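Local structure of 35 kDa hemin binding protein (5Y1A) at residues V147-T152 against A163-K168; P177-A182 against F250-M255; F34-V39 against K136-G141; W88-Q93 against L209-T214; T44-G49 against P191-N196. The protein probably binds hemin and is a cargo protein of the type IX secretion system in which a thioredoxin domain is joined to immunoglobulin-like beta-sandwich domains. All blocks are in the same frame, centred on the assembly; numbering follows the deposited sequence. Where two conformers were deposited one is given.

Contact 1: V147-T152 against A163-K168; sequences VNLKLT and ATFTGK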
# COMPACT_ATOMS: atom_id res chain seq x y z
N VAL A 147 -14.31 6.19 -3.84
CA VAL A 147 -13.78 4.84 -3.99
C VAL A 147 -13.71 4.16 -2.63
O VAL A 147 -13.20 4.73 -1.65
CB VAL A 147 -12.42 4.78 -4.76
CG1 VAL A 147 -11.38 5.67 -4.11
CG2 VAL A 147 -11.94 3.33 -4.90
N ASN A 148 -14.28 2.96 -2.61
CA ASN A 148 -14.41 2.12 -1.42
C ASN A 148 -13.55 0.89 -1.63
O ASN A 148 -13.44 0.38 -2.75
CB ASN A 148 -15.88 1.73 -1.24
CG ASN A 148 -16.79 2.94 -1.06
OD1 ASN A 148 -16.63 3.72 -0.12
ND2 ASN A 148 -17.71 3.11 -1.99
N LEU A 149 -12.99 0.38 -0.53
CA LEU A 149 -12.06 -0.74 -0.59
C LEU A 149 -12.54 -1.89 0.26
O LEU A 149 -12.96 -1.70 1.43
CB LEU A 149 -10.69 -0.29 -0.06
CG LEU A 149 -9.76 0.56 -0.93
CD1 LEU A 149 -10.35 1.96 -1.23
CD2 LEU A 149 -8.45 0.68 -0.19
N LYS A 150 -12.51 -3.08 -0.33
CA LYS A 150 -12.70 -4.32 0.42
C LYS A 150 -11.45 -5.15 0.21
O LYS A 150 -11.14 -5.58 -0.91
CB LYS A 150 -13.98 -5.06 -0.01
CG LYS A 150 -14.13 -6.47 0.60
CD LYS A 150 -14.10 -6.48 2.13
CE LYS A 150 -13.99 -7.95 2.63
NZ LYS A 150 -14.23 -8.10 4.09
N LEU A 151 -10.73 -5.38 1.30
CA LEU A 151 -9.49 -6.13 1.25
C LEU A 151 -9.67 -7.51 1.84
O LEU A 151 -10.48 -7.69 2.76
CB LEU A 151 -8.40 -5.41 2.06
CG LEU A 151 -8.15 -3.94 1.73
CD1 LEU A 151 -7.01 -3.41 2.61
CD2 LEU A 151 -7.84 -3.74 0.22
N THR A 152 -8.87 -8.47 1.36
CA THR A 152 -8.69 -9.74 2.10
C THR A 152 -7.20 -10.02 2.20
O THR A 152 -6.44 -9.69 1.28
CB THR A 152 -9.45 -10.96 1.51
OG1 THR A 152 -8.83 -11.39 0.28
CG2 THR A 152 -10.94 -10.66 1.27
N ALA A 163 -7.72 -6.95 -3.24
CA ALA A 163 -8.26 -5.63 -2.99
C ALA A 163 -9.32 -5.39 -4.06
O ALA A 163 -9.04 -5.49 -5.26
CB ALA A 163 -7.16 -4.57 -3.05
N THR A 164 -10.54 -5.13 -3.62
CA THR A 164 -11.61 -4.82 -4.55
C THR A 164 -11.98 -3.36 -4.34
O THR A 164 -12.32 -2.94 -3.22
CB THR A 164 -12.83 -5.74 -4.30
OG1 THR A 164 -12.41 -7.09 -4.44
CG2 THR A 164 -13.91 -5.45 -5.32
N PHE A 165 -11.87 -2.57 -5.42
CA PHE A 165 -12.12 -1.14 -5.39
C PHE A 165 -13.40 -0.91 -6.14
O PHE A 165 -13.50 -1.26 -7.31
CB PHE A 165 -11.00 -0.36 -6.09
CG PHE A 165 -9.63 -0.74 -5.62
CD1 PHE A 165 -9.28 -0.54 -4.31
CD2 PHE A 165 -8.73 -1.38 -6.47
CE1 PHE A 165 -8.02 -0.89 -3.85
CE2 PHE A 165 -7.45 -1.73 -6.01
CZ PHE A 165 -7.12 -1.50 -4.69
N THR A 166 -14.38 -0.36 -5.45
CA THR A 166 -15.67 -0.10 -6.06
C THR A 166 -16.01 1.35 -5.79
O THR A 166 -15.73 1.87 -4.72
CB THR A 166 -16.80 -1.00 -5.47
OG1 THR A 166 -16.85 -0.80 -4.05
CG2 THR A 166 -16.53 -2.49 -5.77
N GLY A 167 -16.62 1.99 -6.76
CA GLY A 167 -16.94 3.39 -6.56
C GLY A 167 -17.90 3.94 -7.57
O GLY A 167 -18.51 3.21 -8.35
N LYS A 168 -18.07 5.26 -7.54
CA LYS A 168 -18.97 5.94 -8.46
C LYS A 168 -18.45 7.33 -8.73
O LYS A 168 -17.80 7.91 -7.88
CB LYS A 168 -20.37 6.07 -7.85
CG LYS A 168 -21.26 4.87 -8.05
CD LYS A 168 -22.70 5.19 -7.71
CE LYS A 168 -23.64 4.11 -8.21
NZ LYS A 168 -23.25 2.74 -7.73
O HOH W 1 -18.77 0.86 -3.08
O HOH W 2 -11.14 -8.16 -1.96
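Four backbone hydrogen bonds zip residues 147-152 to 163-168, the antiparallel arms of a beta hairpin, so that N and O of Asn148 are paired with Thr166 and those of Lys150 with Thr164. Asn148 N meets Thr166 O at 2.8 Å, nearly along the C=O axis. Lys150 N reaches Thr164 O at 2.9 Å in the carbonyl plane, and the N-H points almost straight at it (168°). Two waters complete the polar face carrying Asn148, Lys150, Thr164 and Thr166. One accepts from Asn148 ND2 and is also bonded to Thr166 OG1; the other donates to Lys150 O, a second donor for that carbonyl, and is bonded to Thr164 OG1. Asn148 ND2 has a further partner in Glu146, while the Lys150 chain, bent at chi2 (57°), carries NZ away to a salt bridge with Glu275. The reverse face is apolar. Phe165 turns the edge of its ring to Leu149, whose CG lies in the ring plane 3.6 Å from Phe165 CD1. Beside them, Leu151 CD2 is pressed tightly on Ala163 CB, at 3.4 Å. Val147 CG2 runs alongside Phe165 CB. From this face Phe165 packs on Leu180 and Ala182 and Val147 on Val251, making one half of a beta-sandwich core against strands 179-186 and 245-252, while strand 228-235 pairs with the outer edge of 161-169.

Contact 2: P177-A182 against F250-M255; sequences PLMLTA and FVHHPM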
# COMPACT_ATOMS: atom_id res chain seq x y z
N PRO A 177 -11.37 10.42 -19.24
CA PRO A 177 -10.33 9.41 -18.97
C PRO A 177 -9.94 9.51 -17.52
O PRO A 177 -9.25 10.44 -17.13
CB PRO A 177 -9.17 9.80 -19.88
CG PRO A 177 -9.41 11.18 -20.29
CD PRO A 177 -10.84 11.56 -20.01
N LEU A 178 -10.46 8.59 -16.73
CA LEU A 178 -10.19 8.61 -15.29
C LEU A 178 -9.33 7.40 -15.00
O LEU A 178 -9.51 6.34 -15.61
CB LEU A 178 -11.49 8.52 -14.49
CG LEU A 178 -12.48 9.68 -14.74
CD1 LEU A 178 -13.78 9.45 -13.95
CD2 LEU A 178 -11.86 10.97 -14.33
N MET A 179 -8.42 7.57 -14.04
CA MET A 179 -7.45 6.55 -13.71
C MET A 179 -7.64 6.10 -12.26
O MET A 179 -8.11 6.87 -11.43
CB MET A 179 -6.03 7.13 -13.87
CG MET A 179 -5.78 7.84 -15.20
SD MET A 179 -6.05 6.79 -16.67
CE MET A 179 -4.69 5.72 -16.48
N LEU A 180 -7.28 4.86 -11.97
CA LEU A 180 -7.17 4.44 -10.58
C LEU A 180 -5.75 3.96 -10.27
O LEU A 180 -5.15 3.16 -11.02
CB LEU A 180 -8.20 3.36 -10.24
CG LEU A 180 -8.20 3.05 -8.75
CD1 LEU A 180 -9.51 3.36 -8.12
CD2 LEU A 180 -7.75 1.60 -8.50
N THR A 181 -5.19 4.51 -9.19
CA THR A 181 -3.89 4.06 -8.68
C THR A 181 -4.10 3.50 -7.28
O THR A 181 -4.85 4.06 -6.48
CB THR A 181 -2.86 5.21 -8.70
OG1 THR A 181 -2.58 5.56 -10.06
CG2 THR A 181 -1.55 4.81 -8.03
N ALA A 182 -3.43 2.39 -6.97
CA ALA A 182 -3.46 1.87 -5.61
C ALA A 182 -2.03 1.57 -5.14
O ALA A 182 -1.19 1.01 -5.90
CB ALA A 182 -4.34 0.62 -5.52
N PHE A 250 -6.85 5.58 -5.19
CA PHE A 250 -7.43 6.88 -5.55
C PHE A 250 -7.78 7.00 -7.03
O PHE A 250 -7.09 6.43 -7.90
CB PHE A 250 -6.56 8.04 -5.05
CG PHE A 250 -5.11 7.96 -5.44
CD1 PHE A 250 -4.65 8.54 -6.63
CD2 PHE A 250 -4.19 7.36 -4.57
CE1 PHE A 250 -3.28 8.51 -6.97
CE2 PHE A 250 -2.80 7.31 -4.88
CZ PHE A 250 -2.35 7.89 -6.09
N VAL A 251 -8.88 7.72 -7.29
CA VAL A 251 -9.33 8.07 -8.64
C VAL A 251 -8.72 9.43 -9.01
O VAL A 251 -8.73 10.38 -8.21
CB VAL A 251 -10.88 8.16 -8.69
CG1 VAL A 251 -11.35 8.50 -10.10
CG2 VAL A 251 -11.53 6.83 -8.22
N HIS A 252 -8.15 9.53 -10.21
CA HIS A 252 -7.43 10.73 -10.58
C HIS A 252 -7.46 10.97 -12.07
O HIS A 252 -7.68 10.04 -12.86
CB HIS A 252 -5.97 10.65 -10.07
CG HIS A 252 -5.19 9.46 -10.59
ND1 HIS A 252 -4.40 9.54 -11.72
CD2 HIS A 252 -5.02 8.21 -10.10
CE1 HIS A 252 -3.79 8.38 -11.92
NE2 HIS A 252 -4.16 7.55 -10.95
N HIS A 253 -7.23 12.23 -12.45
CA HIS A 253 -7.02 12.59 -13.84
C HIS A 253 -5.65 12.08 -14.31
O HIS A 253 -4.75 11.83 -13.50
CB HIS A 253 -7.15 14.10 -14.00
CG HIS A 253 -8.54 14.61 -13.72
ND1 HIS A 253 -9.59 14.44 -14.61
CD2 HIS A 253 -9.06 15.27 -12.66
CE1 HIS A 253 -10.69 14.98 -14.10
NE2 HIS A 253 -10.40 15.48 -12.91
N PRO A 254 -5.49 11.90 -15.62
CA PRO A 254 -4.21 11.37 -16.14
C PRO A 254 -3.02 12.24 -15.76
O PRO A 254 -3.10 13.47 -15.82
CB PRO A 254 -4.43 11.37 -17.66
CG PRO A 254 -5.94 11.30 -17.83
CD PRO A 254 -6.48 12.12 -16.69
N MET A 255 -1.92 11.61 -15.36
CA MET A 255 -0.68 12.31 -15.09
C MET A 255 -0.21 13.17 -16.27
O MET A 255 0.40 14.20 -16.09
CB MET A 255 0.42 11.34 -14.63
CG MET A 255 0.01 10.50 -13.44
SD MET A 255 1.39 9.50 -12.76
CE MET A 255 2.50 10.78 -12.65
O HOH W 3 -9.74 13.34 -17.23
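Residues 177-182 and 250-255 form an antiparallel pairing between the two central strands of a four-stranded sheet, extended at one end by a loop-to-loop contact. Paired backbone bonds join Met179 to His252 and Thr181 to Phe250; Phe250 N to Thr181 O, 2.8 Å, runs nearly along the C=O axis. On the face of Met179, Thr181, Phe250 and His252, the histidine makes the polar side-chain link to the partner strand. With CG in the crowded position between N and the carbonyl carbon (chi1 59°), its imidazole leans across. His252 NE2 shares a 2.7 Å hydrogen bond with Thr181 OG1, which lies at the ring edge. His252 ND1 donates to His253 O at 2.9 Å, so bonds at both nitrogens fix the ring's rotation. Met179 CB rests over one ring face, 3.2 Å from His252 CE1, as a CH-pi contact. This sheet is one layer of a beta sandwich, consistent with the immunoglobulin-like domain of such cargo proteins: Leu180 and Val251, touching through CD1 and CG2, turn to the facing layer with strands 145-153 and 161-169. Phe250 holds the same crowded chi1 (52°) and lies beside Thr181, whose CB sits over its ring 4.1 Å from the centroid. Beyond the strands, Pro177 O approaches Pro254 CD at 3.3 Å. A water donates to Pro177 O and is hydrogen-bonded to His253 ND1, 2.8 Å away, in the plane of that ring.

Contact 3: F34-V39 against K136-G141; sequences FKKNVV and KGFGDG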
# COMPACT_ATOMS: atom_id res chain seq x y z
N PHE A 34 -19.93 13.42 -3.25
CA PHE A 34 -19.21 12.54 -2.34
C PHE A 34 -18.33 13.28 -1.32
O PHE A 34 -18.03 14.45 -1.48
CB PHE A 34 -18.42 11.49 -3.17
CG PHE A 34 -19.26 10.75 -4.15
CD1 PHE A 34 -20.16 9.78 -3.71
CD2 PHE A 34 -19.18 11.01 -5.50
CE1 PHE A 34 -20.98 9.10 -4.60
CE2 PHE A 34 -19.98 10.33 -6.40
CZ PHE A 34 -20.89 9.36 -5.94
N LYS A 35 -17.88 12.56 -0.29
CA LYS A 35 -17.09 13.13 0.80
C LYS A 35 -15.59 13.07 0.47
O LYS A 35 -15.04 11.98 0.32
CB LYS A 35 -17.36 12.34 2.08
CG LYS A 35 -16.47 12.71 3.26
CD LYS A 35 -16.77 11.82 4.48
CE LYS A 35 -16.13 10.43 4.35
NZ LYS A 35 -16.45 9.58 5.54
N LYS A 36 -14.95 14.23 0.39
CA LYS A 36 -13.53 14.34 -0.02
C LYS A 36 -12.54 13.82 1.03
O LYS A 36 -12.57 14.22 2.19
CB LYS A 36 -13.23 15.80 -0.41
CG LYS A 36 -11.80 16.14 -0.82
CD LYS A 36 -11.49 15.64 -2.21
CE LYS A 36 -10.10 16.06 -2.74
NZ LYS A 36 -10.09 17.38 -3.42
N ASN A 37 -11.65 12.94 0.57
CA ASN A 37 -10.43 12.57 1.31
C ASN A 37 -9.25 13.12 0.55
O ASN A 37 -9.30 13.20 -0.67
CB ASN A 37 -10.29 11.05 1.42
CG ASN A 37 -11.44 10.42 2.18
OD1 ASN A 37 -11.89 10.97 3.18
ND2 ASN A 37 -11.93 9.29 1.71
N VAL A 38 -8.19 13.47 1.27
CA VAL A 38 -7.03 14.13 0.71
C VAL A 38 -5.87 13.14 0.72
O VAL A 38 -5.63 12.49 1.72
CB VAL A 38 -6.67 15.40 1.52
CG1 VAL A 38 -5.19 15.84 1.21
CG2 VAL A 38 -7.60 16.53 1.15
N VAL A 39 -5.18 13.04 -0.41
CA VAL A 39 -3.94 12.26 -0.53
C VAL A 39 -2.75 13.22 -0.53
O VAL A 39 -2.76 14.23 -1.22
CB VAL A 39 -3.95 11.42 -1.85
CG1 VAL A 39 -2.59 10.75 -2.11
CG2 VAL A 39 -5.07 10.38 -1.80
N LYS A 136 -6.89 23.40 1.55
CA LYS A 136 -7.14 23.77 0.16
C LYS A 136 -7.47 22.51 -0.64
O LYS A 136 -8.36 22.51 -1.50
CB LYS A 136 -5.90 24.46 -0.40
CG LYS A 136 -6.14 25.30 -1.64
CD LYS A 136 -5.14 26.46 -1.67
CE LYS A 136 -4.58 26.71 -3.06
NZ LYS A 136 -5.61 26.67 -4.14
N GLY A 137 -6.76 21.43 -0.34
CA GLY A 137 -7.04 20.11 -0.92
C GLY A 137 -8.45 19.65 -0.62
O GLY A 137 -9.11 19.07 -1.49
N PHE A 138 -8.92 19.91 0.61
CA PHE A 138 -10.29 19.58 0.97
C PHE A 138 -11.37 20.38 0.24
O PHE A 138 -12.47 19.86 0.01
CB PHE A 138 -10.50 19.65 2.48
CG PHE A 138 -10.09 18.41 3.19
CD1 PHE A 138 -10.79 17.22 2.98
CD2 PHE A 138 -8.99 18.41 4.03
CE1 PHE A 138 -10.40 16.06 3.63
CE2 PHE A 138 -8.58 17.24 4.68
CZ PHE A 138 -9.29 16.07 4.48
N GLY A 139 -11.05 21.63 -0.10
CA GLY A 139 -12.01 22.53 -0.76
C GLY A 139 -13.29 22.67 0.06
O GLY A 139 -13.24 22.89 1.27
N ASP A 140 -14.44 22.48 -0.59
CA ASP A 140 -15.73 22.52 0.14
C ASP A 140 -16.06 21.21 0.87
O ASP A 140 -17.17 21.04 1.39
CB ASP A 140 -16.87 22.96 -0.80
CG ASP A 140 -17.20 21.94 -1.90
OD1 ASP A 140 -16.65 20.80 -1.90
OD2 ASP A 140 -18.04 22.26 -2.77
N GLY A 141 -15.12 20.26 0.89
CA GLY A 141 -15.29 18.97 1.57
C GLY A 141 -15.95 17.88 0.73
O GLY A 141 -16.13 16.76 1.21
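The tight part of this contact is a methyl set squarely on a ring. Val38 CG2 stands 3.5 Å from the centroid of the Phe138 ring, only 1° off its normal, a CH-pi contact with all six ring carbons at nearly the same distance. The same methyl, Val38 CG2, touches the helix backbone, 3.7 Å from Gly137 C, where the absence of a side chain allows close approach. Lys36 O lies in the plane of the Phe138 ring at its edge, 3.2 Å from CE1, and takes a hydrogen bond from Arg72. The side chain of Lys36 starts with CG anti to the backbone N (chi1 178°), then bends at chi2 and chi4 to bring NZ to Gly137 O, 2.7 Å away and nearly along the C=O axis. A cation at the carbonyl end of helix 127-138 would be expected to suit the helix dipole. The looser side is the turn that follows: Gly139 leaves the helix with positive phi, and it and Asp140 are solvent-exposed. This type II' turn is closed by Gly141 N bonding to Phe138 O at 2.8 Å. It meets the break in strand 34-44 by one straight N-H bond, Lys36 N to Gly141 O at 2.9 Å, with the donor 45° above the carbonyl plane. The chain leaving the helix returns as strand 142-143, antiparallel to 34-44, an addition leading on to the sandwich; the helix packed on the sheet is characteristic of the thioredoxin fold.

Contact 4: W88-Q93 against L209-T214; sequences WPRVGQ and LMILST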
# COMPACT_ATOMS: atom_id res chain seq x y z
N TRP A 88 12.84 -1.93 -4.16
CA TRP A 88 11.56 -1.91 -4.87
C TRP A 88 11.64 -0.90 -6.02
O TRP A 88 11.15 0.23 -5.90
CB TRP A 88 10.41 -1.52 -3.92
CG TRP A 88 10.17 -2.58 -2.85
CD1 TRP A 88 9.45 -3.71 -2.98
CD2 TRP A 88 10.69 -2.57 -1.52
NE1 TRP A 88 9.47 -4.43 -1.79
CE2 TRP A 88 10.24 -3.75 -0.88
CE3 TRP A 88 11.52 -1.68 -0.80
CZ2 TRP A 88 10.54 -4.06 0.45
CZ3 TRP A 88 11.83 -1.97 0.52
CH2 TRP A 88 11.34 -3.16 1.14
N PRO A 89 12.24 -1.30 -7.15
CA PRO A 89 12.47 -0.35 -8.25
C PRO A 89 11.21 0.28 -8.83
O PRO A 89 11.31 1.37 -9.39
CB PRO A 89 13.20 -1.19 -9.31
CG PRO A 89 13.69 -2.40 -8.60
CD PRO A 89 12.74 -2.65 -7.46
N ARG A 90 10.04 -0.34 -8.67
CA ARG A 90 8.83 0.28 -9.21
C ARG A 90 8.49 1.56 -8.42
O ARG A 90 7.81 2.44 -8.94
CB ARG A 90 7.65 -0.70 -9.21
CG ARG A 90 7.83 -1.87 -10.22
CD ARG A 90 6.70 -2.90 -10.18
NE ARG A 90 5.40 -2.25 -10.06
CZ ARG A 90 4.70 -1.72 -11.07
NH1 ARG A 90 5.13 -1.77 -12.33
NH2 ARG A 90 3.54 -1.12 -10.78
N VAL A 91 8.97 1.64 -7.18
CA VAL A 91 8.87 2.88 -6.40
C VAL A 91 9.69 4.02 -7.06
O VAL A 91 9.23 5.16 -7.16
CB VAL A 91 9.26 2.69 -4.89
CG1 VAL A 91 9.23 4.04 -4.14
CG2 VAL A 91 8.35 1.67 -4.18
N GLY A 92 10.91 3.70 -7.54
CA GLY A 92 11.66 4.66 -8.37
C GLY A 92 10.90 5.09 -9.62
O GLY A 92 10.91 6.28 -9.98
N GLN A 93 10.24 4.14 -10.27
CA GLN A 93 9.44 4.42 -11.47
C GLN A 93 8.30 5.36 -11.16
O GLN A 93 8.00 6.29 -11.94
CB GLN A 93 8.88 3.14 -12.10
CG GLN A 93 9.91 2.29 -12.84
CD GLN A 93 10.72 3.09 -13.84
OE1 GLN A 93 10.17 3.69 -14.77
NE2 GLN A 93 12.04 3.07 -13.68
N LEU A 209 5.46 0.85 -0.96
CA LEU A 209 6.33 -0.25 -1.41
C LEU A 209 5.85 -0.96 -2.65
O LEU A 209 6.66 -1.67 -3.31
CB LEU A 209 6.55 -1.30 -0.31
CG LEU A 209 7.20 -0.72 0.95
CD1 LEU A 209 7.43 -1.90 1.93
CD2 LEU A 209 8.51 0.06 0.68
N MET A 210 4.55 -0.83 -2.93
CA MET A 210 3.96 -1.41 -4.14
C MET A 210 2.96 -0.47 -4.79
O MET A 210 2.25 0.27 -4.11
CB MET A 210 3.25 -2.77 -3.86
CG MET A 210 4.08 -3.80 -3.10
SD MET A 210 3.16 -5.37 -2.76
CE MET A 210 2.93 -6.00 -4.41
N ILE A 211 2.90 -0.55 -6.12
CA ILE A 211 1.88 0.14 -6.92
C ILE A 211 1.18 -0.96 -7.71
O ILE A 211 1.83 -1.70 -8.48
CB ILE A 211 2.49 1.23 -7.88
CG1 ILE A 211 3.39 2.23 -7.10
CG2 ILE A 211 1.36 1.97 -8.64
CD1 ILE A 211 4.89 1.86 -6.98
N LEU A 212 -0.13 -1.07 -7.53
CA LEU A 212 -0.87 -2.24 -8.01
C LEU A 212 -1.20 -2.24 -9.50
O LEU A 212 -1.54 -3.31 -10.06
CB LEU A 212 -2.12 -2.43 -7.18
CG LEU A 212 -1.83 -2.67 -5.68
CD1 LEU A 212 -3.13 -3.02 -4.96
CD2 LEU A 212 -0.75 -3.75 -5.43
N SER A 213 -1.12 -1.08 -10.15
CA SER A 213 -1.27 -0.99 -11.61
C SER A 213 0.08 -1.16 -12.30
O SER A 213 1.04 -0.46 -11.95
CB SER A 213 -1.87 0.37 -11.97
OG SER A 213 -1.20 1.40 -11.26
N THR A 214 0.17 -2.09 -13.26
CA THR A 214 1.42 -2.29 -14.02
C THR A 214 2.08 -0.95 -14.40
O THR A 214 3.26 -0.72 -14.14
CB THR A 214 1.15 -3.14 -15.26
OG1 THR A 214 0.83 -4.48 -14.82
CG2 THR A 214 2.39 -3.18 -16.16
O HOH W 4 4.76 -2.49 -7.30
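Two flat groups face strand 207-220, one by its face and one by its edge. The Trp88 indole receives Leu209 CD2 over one face of its six-membered ring, 4.0 Å from the centroid and shifted toward the rim, while NE1 at the ring edge donates to Asp238 O. The Arg90 guanidinium works edge-on: NH1 gives a nearly straight bond in its own plane to Thr214 O, 2.8 Å, on a lone pair of that carbonyl. Arg90 NH2 holds two more carbonyls, Ser213 O at 2.8 Å and Ile211 O at 2.9 Å, both met from above their carbonyl planes; its reach to Thr214 O is weak. From the remaining edge, Arg90 NE donates to a water 2.8 Å away that also accepts from Ile211 N, so the backbone of Ile211 is gripped directly and through solvent. A bend at chi3 (42°) turns the Arg90 chain into this position. The strand is an edge strand of the beta sandwich, and Leu209 and Met210, both opposite Val184, form a classic beta bulge in it; beyond Ile211 the chain curls into the loop whose carbonyls Arg90 collects. Helix 89-102 of the thioredoxin domain starts here, packed against the strand. Methyls settle on backbone carbonyls, Ile211 CD1 3.6 Å from Arg90 O and Val91 CG2 3.8 Å from Leu209 O. Val91 CG2 and Ile211 CD1 make a looser apolar pair at 4.5 Å.

Contact 5: T44-G49 against P191-N196; sequences TAEWCG and PINPQN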
# COMPACT_ATOMS: atom_id res chain seq x y z
N THR A 44 11.01 11.84 -0.59
CA THR A 44 11.93 11.67 0.52
C THR A 44 13.05 10.66 0.18
O THR A 44 12.94 9.90 -0.80
CB THR A 44 11.14 11.22 1.79
OG1 THR A 44 11.96 11.30 2.96
CG2 THR A 44 10.60 9.78 1.64
N ALA A 45 14.10 10.66 0.99
CA ALA A 45 15.15 9.64 0.87
C ALA A 45 15.86 9.38 2.18
O ALA A 45 15.96 10.27 3.03
CB ALA A 45 16.16 10.02 -0.20
N GLU A 46 16.40 8.18 2.32
CA GLU A 46 17.08 7.78 3.56
C GLU A 46 18.38 8.55 3.81
O GLU A 46 18.80 8.72 4.96
CB GLU A 46 17.30 6.27 3.56
CG GLU A 46 15.97 5.53 3.83
CD GLU A 46 16.11 4.01 3.87
OE1 GLU A 46 17.18 3.51 3.46
OE2 GLU A 46 15.14 3.33 4.30
N TRP A 47 18.98 9.04 2.72
CA TRP A 47 20.20 9.86 2.82
C TRP A 47 19.92 11.34 3.13
O TRP A 47 20.85 12.12 3.40
CB TRP A 47 21.06 9.72 1.54
CG TRP A 47 20.29 9.99 0.26
CD1 TRP A 47 19.87 9.05 -0.65
CD2 TRP A 47 19.83 11.26 -0.24
NE1 TRP A 47 19.18 9.67 -1.68
CE2 TRP A 47 19.15 11.02 -1.46
CE3 TRP A 47 19.93 12.59 0.22
CZ2 TRP A 47 18.54 12.05 -2.21
CZ3 TRP A 47 19.36 13.61 -0.53
CH2 TRP A 47 18.66 13.33 -1.74
N CYS A 48 18.65 11.72 3.09
CA CYS A 48 18.25 13.13 3.19
C CYS A 48 18.05 13.54 4.66
O CYS A 48 17.09 13.12 5.30
CB CYS A 48 16.97 13.36 2.36
SG CYS A 48 16.18 14.96 2.59
N GLY A 49 19.00 14.31 5.19
CA GLY A 49 18.97 14.68 6.62
C GLY A 49 17.77 15.55 7.01
O GLY A 49 17.35 15.55 8.16
N PRO A 191 14.08 1.47 8.49
CA PRO A 191 14.78 1.91 7.28
C PRO A 191 15.74 0.85 6.73
O PRO A 191 16.23 -0.00 7.49
CB PRO A 191 15.56 3.14 7.76
CG PRO A 191 14.72 3.69 8.87
CD PRO A 191 14.25 2.44 9.59
N ILE A 192 15.98 0.88 5.42
CA ILE A 192 16.85 -0.10 4.76
C ILE A 192 18.31 0.21 5.13
O ILE A 192 19.08 -0.69 5.48
CB ILE A 192 16.65 -0.10 3.21
CG1 ILE A 192 15.24 -0.62 2.81
CG2 ILE A 192 17.80 -0.85 2.50
CD1 ILE A 192 14.83 -2.00 3.37
N ASN A 193 18.66 1.49 5.06
CA ASN A 193 19.89 2.04 5.64
C ASN A 193 19.47 3.10 6.65
O ASN A 193 18.40 3.72 6.48
CB ASN A 193 20.74 2.67 4.52
CG ASN A 193 21.12 1.66 3.45
OD1 ASN A 193 20.66 1.74 2.30
ND2 ASN A 193 21.94 0.68 3.83
N PRO A 194 20.28 3.33 7.71
CA PRO A 194 19.82 4.31 8.71
C PRO A 194 19.42 5.65 8.11
O PRO A 194 20.11 6.18 7.22
CB PRO A 194 21.02 4.45 9.65
CG PRO A 194 21.63 3.07 9.61
CD PRO A 194 21.54 2.69 8.13
N GLN A 195 18.27 6.15 8.55
CA GLN A 195 17.75 7.42 8.06
C GLN A 195 18.64 8.58 8.55
O GLN A 195 18.81 8.77 9.77
CB GLN A 195 16.30 7.60 8.49
CG GLN A 195 15.69 8.99 8.16
CD GLN A 195 15.54 9.22 6.67
OE1 GLN A 195 14.91 8.43 5.99
NE2 GLN A 195 16.08 10.35 6.17
N ASN A 196 19.18 9.35 7.61
CA ASN A 196 19.93 10.57 7.94
C ASN A 196 18.99 11.54 8.66
O ASN A 196 17.84 11.74 8.26
CB ASN A 196 20.52 11.19 6.67
CG ASN A 196 21.53 12.29 6.95
OD1 ASN A 196 21.92 12.53 8.09
ND2 ASN A 196 22.02 12.90 5.88
O HOH W 5 12.73 9.10 4.33
O HOH W 6 19.14 3.89 1.86
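Gln195 NE2 is held by two hydrogen bonds, donating to Ala45 O and to Asn196 O, each at 3.1 Å, each in the amide plane and on a carbonyl lone pair. Ala45 O in turn has two donors, since Cys48 N closes a type I beta turn onto it. This turn leads into helix 51-63, with Cys48 and Cys51 arranged as in the CxxC motif of the thioredoxin fold, both apparently as free thiols; residues 191-196 form a loop of the following domain that lies against it. The other end of the amide is fixed too: Gln195 OE1 is hydrogen-bonded to His204 NE2 and accepts from a water bonded to Thr44 OG1. A bend at chi2 (67°) folds the Gln195 chain so that its amide lies beside Glu46 CA. Glu46 crosses it obliquely, and the carboxylate and amide planes stand 83° apart. The extended Glu46 chain brings its carboxylate to the loop 191-196, where it collects successive backbone N-H groups. Glu46 OE2 accepts from Ile192 N at 2.8 Å, though the place of this oxygen is less sure. Glu46 OE1 accepts from Asn193 N at 3.0 Å, from above the carboxylate plane. Glu46 OE1 also accepts from a water at 2.6 Å that donates to Asn193 OD1, so the N-H groups and water probably stabilise the carboxylate's negative charge. Nearby, Asn196 N bonds almost straight to Glu46 O at 2.8 Å. With CG anti to its backbone N, Asn196 sends ND2 on to Trp47 O, 2.9 Å away and 48° above that carbonyl's plane.

From the N terminus, contacts 3, 5 and 4 open in turn within the thioredoxin part, at 34-39, 44-49 and 88-93. Contact 3 closes first, at 136-141, bringing the end of helix 127-138 back to strand 34-44. Contact 1, a local hairpin of the sandwich, follows in series and is nested inside the still-open loops of contacts 4 and 5. Contact 2 then opens at 177-182; contact 5 closes at 191-196, contact 4 at 209-214 and contact 2 last, at 250-255. Contacts 4 and 5 therefore cross each other, and each crosses contacts 2 and 3. Both tie the thioredoxin part to the sandwich part, and contacts 1 and 2 lie in its two facing layers.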